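Local coordinates for protein p450 cytochrome, putative (Rippkaea orientalis, PDB 6Y01) that probably binds and carries the molybdenum cofactor on a Rossmann-type fold, as a Moco carrier protein, at residues D110-G118 against V135-S144. Numbering follows the deposited sequence.
Sequences DVVIACGIG and VILLNDDLLS
V112 and A114 give their carbonyls to I136 N and L138 N, and the ladder continues as A114 N reaches I136 O and G116 N reaches L138 O at 2.9 Å. The first three bonds run nearly along the C=O axis; in the last, beyond the end of strand 111-115, the donor is tilted 24° from the carbonyl plane. I113 CA also leans on I136 O, a CA-H...O contact of 3.2 Å.

Apolar side chains pack on both faces of the ladder. V111 CG1, set anti to the backbone N (chi1 -179°), lies 3.8 Å from I136 CD1, and the pair meets helix 162-176 at I169. On the other face A114 CB touches L137 CD2, with helix 119-130 over A114.

That helix makes the crossover of a beta-alpha-beta unit, which places strand 135-138 beside 111-115 in the parallel sheet of this Rossmann fold.

Past the strands, the turn at I117 meets the loop and the helix start that follow strand 135-138. I117 CG2 abuts D141 CB at 4.0 Å, the two side chains crossing at about a right angle, while CD1 of I117 comes up to S144 in the first turn of helix 142-151. N139 rests its CB on G116 CA, 3.9 Å away, and its OD1 accepts from D141 N, an Asx turn, and from Q145 NE2. An alanine here would probably leave D141 N and Q145 NE2 without this acceptor, and the turn less firmly fixed.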
ATOM      1  N   ASP D 110      -0.692  -7.426 -18.164  1.00 24.43           N
ATOM      2  CA  ASP D 110      -0.400  -6.941 -19.523  1.00 24.82           C
ATOM      3  C   ASP D 110      -1.665  -6.396 -20.176  1.00 26.90           C
ATOM      4  O   ASP D 110      -1.594  -5.425 -20.941  1.00 26.42           O
ATOM      5  CB  ASP D 110       0.239  -8.057 -20.344  1.00 26.07           C
ATOM      6  CG  ASP D 110       1.590  -8.423 -19.795  1.00 30.35           C
ATOM      7  OD1 ASP D 110       2.430  -7.484 -19.566  1.00 33.63           O
ATOM      8  OD2 ASP D 110       1.810  -9.574 -19.564  1.00 33.48           O
ATOM      9  N   VAL D 111      -2.799  -7.025 -19.923  1.00 25.12           N
ATOM     10  CA  VAL D 111      -4.134  -6.578 -20.381  1.00 24.39           C
ATOM     11  C   VAL D 111      -5.079  -6.838 -19.230  1.00 24.45           C
ATOM     12  O   VAL D 111      -4.952  -7.889 -18.548  1.00 25.89           O
ATOM     13  CB  VAL D 111      -4.596  -7.317 -21.641  1.00 25.81           C
ATOM     14  CG1 VAL D 111      -5.956  -6.797 -22.059  1.00 27.40           C
ATOM     15  CG2 VAL D 111      -3.577  -7.233 -22.762  1.00 28.71           C
ATOM     16  N   VAL D 112      -6.029  -5.953 -19.015  1.00 24.41           N
ATOM     17  CA  VAL D 112      -7.058  -6.085 -17.973  1.00 25.00           C
ATOM     18  C   VAL D 112      -8.379  -6.297 -18.702  1.00 26.26           C
ATOM     19  O   VAL D 112      -8.709  -5.532 -19.627  1.00 26.39           O
ATOM     20  CB  VAL D 112      -7.126  -4.800 -17.097  1.00 26.75           C
ATOM     21  CG1 VAL D 112      -8.302  -4.856 -16.155  1.00 31.56           C
ATOM     22  CG2 VAL D 112      -5.838  -4.591 -16.322  1.00 26.80           C
ATOM     23  N   ILE D 113      -9.095  -7.363 -18.332  1.00 25.05           N
ATOM     24  CA  ILE D 113     -10.456  -7.588 -18.827  1.00 25.12           C
ATOM     25  C   ILE D 113     -11.430  -7.382 -17.684  1.00 24.90           C
ATOM     26  O   ILE D 113     -11.266  -7.993 -16.599  1.00 27.54           O
ATOM     27  CB  ILE D 113     -10.633  -9.018 -19.378  1.00 26.66           C
ATOM     28  CG1 ILE D 113      -9.605  -9.352 -20.461  1.00 29.18           C
ATOM     29  CG2 ILE D 113     -12.054  -9.203 -19.843  1.00 27.76           C
ATOM     30  CD1 ILE D 113      -9.631 -10.799 -20.918  1.00 29.29           C
ATOM     31  N   ALA D 114     -12.427  -6.544 -17.934  1.00 24.70           N
ATOM     32  CA  ALA D 114     -13.531  -6.355 -17.002  1.00 24.97           C
ATOM     33  C   ALA D 114     -14.687  -7.181 -17.539  1.00 25.61           C
ATOM     34  O   ALA D 114     -15.279  -6.838 -18.568  1.00 26.36           O
ATOM     35  CB  ALA D 114     -13.917  -4.887 -16.859  1.00 29.08           C
ATOM     36  N   CYS D 115     -14.988  -8.241 -16.801  1.00 25.62           N
ATOM     37  CA  CYS D 115     -16.034  -9.189 -17.165  1.00 25.57           C
ATOM     38  C   CYS D 115     -17.212  -8.927 -16.252  1.00 25.83           C
ATOM     39  O   CYS D 115     -17.233  -9.387 -15.111  1.00 27.19           O
ATOM     40  CB  CYS D 115     -15.456 -10.603 -17.050  1.00 27.50           C
ATOM     41  SG  CYS D 115     -16.574 -11.922 -17.460  1.00 31.17           S
ATOM     42  N   GLY D 116     -18.178  -8.168 -16.755  1.00 27.14           N
ATOM     43  CA  GLY D 116     -19.267  -7.606 -15.962  1.00 27.36           C
ATOM     44  C   GLY D 116     -18.855  -6.277 -15.340  1.00 27.17           C
ATOM     45  O   GLY D 116     -17.758  -5.768 -15.556  1.00 32.03           O
ATOM     46  N   ILE D 117     -19.721  -5.729 -14.528  1.00 27.72           N
ATOM     47  CA  ILE D 117     -19.503  -4.382 -13.931  1.00 27.65           C
ATOM     48  C   ILE D 117     -20.040  -4.387 -12.518  1.00 27.81           C
ATOM     49  O   ILE D 117     -20.955  -5.121 -12.166  1.00 31.78           O
ATOM     50  CB  ILE D 117     -20.158  -3.313 -14.815  1.00 32.66           C
ATOM     51  CG1 ILE D 117     -19.640  -1.925 -14.445  1.00 40.42           C
ATOM     52  CG2 ILE D 117     -21.657  -3.432 -14.694  1.00 40.81           C
ATOM     53  CD1 ILE D 117     -18.185  -1.723 -14.869  1.00 44.41           C
ATOM     54  N   GLY D 118     -19.449  -3.583 -11.694  1.00 28.99           N
ATOM     55  CA  GLY D 118     -19.768  -3.398 -10.284  1.00 29.19           C
ATOM     56  C   GLY D 118     -18.815  -2.292  -9.784  1.00 26.77           C
ATOM     57  O   GLY D 118     -17.950  -1.823 -10.543  1.00 26.55           O
ATOM     58  N   VAL D 135      -7.234  -2.116 -21.706  1.00 24.82           N
ATOM     59  CA  VAL D 135      -8.441  -2.579 -21.011  1.00 24.84           C
ATOM     60  C   VAL D 135      -9.446  -3.050 -22.035  1.00 25.97           C
ATOM     61  O   VAL D 135      -9.728  -2.334 -22.987  1.00 26.10           O
ATOM     62  CB  VAL D 135      -9.064  -1.513 -20.113  1.00 26.72           C
ATOM     63  CG1 VAL D 135     -10.381  -2.003 -19.527  1.00 28.57           C
ATOM     64  CG2 VAL D 135      -8.105  -1.091 -19.028  1.00 28.74           C
ATOM     65  N   ILE D 136      -9.990  -4.251 -21.774  1.00 25.26           N
ATOM     66  CA  ILE D 136     -11.085  -4.808 -22.575  1.00 25.19           C
ATOM     67  C   ILE D 136     -12.308  -4.916 -21.692  1.00 24.28           C
ATOM     68  O   ILE D 136     -12.242  -5.552 -20.622  1.00 26.78           O
ATOM     69  CB  ILE D 136     -10.709  -6.172 -23.153  1.00 25.97           C
ATOM     70  CG1 ILE D 136      -9.452  -6.081 -24.012  1.00 28.05           C
ATOM     71  CG2 ILE D 136     -11.880  -6.752 -23.909  1.00 28.33           C
ATOM     72  CD1 ILE D 136      -8.887  -7.438 -24.410  1.00 29.60           C
ATOM     73  N   LEU D 137     -13.419  -4.343 -22.138  1.00 26.33           N
ATOM     74  CA  LEU D 137     -14.706  -4.483 -21.437  1.00 26.17           C
ATOM     75  C   LEU D 137     -15.519  -5.586 -22.099  1.00 27.71           C
ATOM     76  O   LEU D 137     -15.752  -5.549 -23.294  1.00 29.70           O
ATOM     77  CB  LEU D 137     -15.462  -3.156 -21.482  1.00 27.63           C
ATOM     78  CG  LEU D 137     -14.683  -1.945 -20.952  1.00 27.36           C
ATOM     79  CD1 LEU D 137     -15.554  -0.683 -21.083  1.00 30.82           C
ATOM     80  CD2 LEU D 137     -14.265  -2.148 -19.528  1.00 29.69           C
ATOM     81  N   LEU D 138     -15.982  -6.496 -21.277  1.00 27.91           N
ATOM     82  CA  LEU D 138     -16.897  -7.591 -21.704  1.00 27.60           C
ATOM     83  C   LEU D 138     -18.128  -7.525 -20.803  1.00 28.10           C
ATOM     84  O   LEU D 138     -18.137  -8.104 -19.701  1.00 28.25           O
ATOM     85  CB  LEU D 138     -16.145  -8.925 -21.648  1.00 29.14           C
ATOM     86  CG  LEU D 138     -16.964 -10.106 -22.118  1.00 30.65           C
ATOM     87  CD1 LEU D 138     -17.197 -10.085 -23.607  1.00 34.18           C
ATOM     88  CD2 LEU D 138     -16.219 -11.360 -21.746  1.00 32.36           C
ATOM     89  N   ASN D 139     -19.095  -6.694 -21.200  1.00 31.00           N
ATOM     90  CA  ASN D 139     -20.267  -6.449 -20.352  1.00 33.74           C
ATOM     91  C   ASN D 139     -21.400  -5.907 -21.190  1.00 38.97           C
ATOM     92  O   ASN D 139     -21.195  -5.610 -22.377  1.00 42.02           O
ATOM     93  CB  ASN D 139     -19.963  -5.510 -19.182  1.00 32.20           C
ATOM     94  CG  ASN D 139     -19.646  -4.093 -19.578  1.00 33.51           C
ATOM     95  OD1 ASN D 139     -20.347  -3.490 -20.402  1.00 41.54           O
ATOM     96  ND2 ASN D 139     -18.551  -3.611 -19.032  1.00 38.28           N
ATOM     97  N   ASP D 140     -22.552  -5.786 -20.549  1.00 44.63           N
ATOM     98  CA  ASP D 140     -23.785  -5.285 -21.190  1.00 53.65           C
ATOM     99  C   ASP D 140     -24.174  -3.944 -20.576  1.00 54.97           C
ATOM    100  O   ASP D 140     -25.366  -3.699 -20.469  1.00 64.27           O
ATOM    101  CB  ASP D 140     -24.906  -6.319 -21.067  1.00 64.60           C
ATOM    102  CG  ASP D 140     -24.599  -7.563 -21.873  1.00 72.38           C
ATOM    103  OD1 ASP D 140     -24.110  -7.399 -23.021  1.00 73.44           O
ATOM    104  OD2 ASP D 140     -24.802  -8.696 -21.339  1.00 78.91           O
ATOM    105  N   ASP D 141     -23.183  -3.133 -20.192  1.00 52.61           N
ATOM    106  CA  ASP D 141     -23.408  -1.824 -19.541  1.00 52.86           C
ATOM    107  C   ASP D 141     -22.953  -0.693 -20.473  1.00 50.02           C
ATOM    108  O   ASP D 141     -21.786  -0.277 -20.417  1.00 47.37           O
ATOM    109  CB  ASP D 141     -22.682  -1.735 -18.199  1.00 51.47           C
ATOM    110  CG  ASP D 141     -23.092  -0.515 -17.400  1.00 58.06           C
ATOM    111  OD1 ASP D 141     -24.249  -0.418 -17.074  1.00 66.73           O
ATOM    112  OD2 ASP D 141     -22.235   0.379 -17.187  1.00 60.37           O
ATOM    113  N   LEU D 142     -23.880  -0.161 -21.261  1.00 52.56           N
ATOM    114  CA  LEU D 142     -23.558   0.884 -22.252  1.00 51.33           C
ATOM    115  C   LEU D 142     -23.093   2.175 -21.572  1.00 46.74           C
ATOM    116  O   LEU D 142     -22.237   2.849 -22.154  1.00 48.17           O
ATOM    117  CB  LEU D 142     -24.773   1.117 -23.144  1.00 54.97           C
ATOM    118  CG  LEU D 142     -25.208  -0.078 -23.976  1.00 52.58           C
ATOM    119  CD1 LEU D 142     -26.447   0.298 -24.773  1.00 59.30           C
ATOM    120  CD2 LEU D 142     -24.067  -0.555 -24.885  1.00 52.74           C
ATOM    121  N   LEU D 143     -23.598   2.495 -20.376  1.00 48.40           N
ATOM    122  CA  LEU D 143     -23.181   3.720 -19.643  1.00 48.42           C
ATOM    123  C   LEU D 143     -21.684   3.658 -19.346  1.00 47.11           C
ATOM    124  O   LEU D 143     -20.977   4.651 -19.635  1.00 46.45           O
ATOM    125  CB  LEU D 143     -23.922   3.879 -18.314  1.00 51.76           C
ATOM    126  CG  LEU D 143     -25.302   4.501 -18.329  1.00 54.33           C
ATOM    127  CD1 LEU D 143     -25.824   4.571 -16.899  1.00 47.18           C
ATOM    128  CD2 LEU D 143     -25.259   5.869 -18.950  1.00 54.83           C
ATOM    129  N   SER D 144     -21.220   2.562 -18.733  1.00 51.00           N
ATOM    130  CA  SER D 144     -19.790   2.394 -18.383  1.00 49.37           C
ATOM    131  C   SER D 144     -18.943   2.420 -19.654  1.00 41.11           C
ATOM    132  O   SER D 144     -17.861   3.003 -19.616  1.00 43.88           O
ATOM    133  CB  SER D 144     -19.513   1.135 -17.543  1.00 48.88           C
ATOM    134  OG  SER D 144     -19.702  -0.064 -18.288  1.00 53.59           O
TER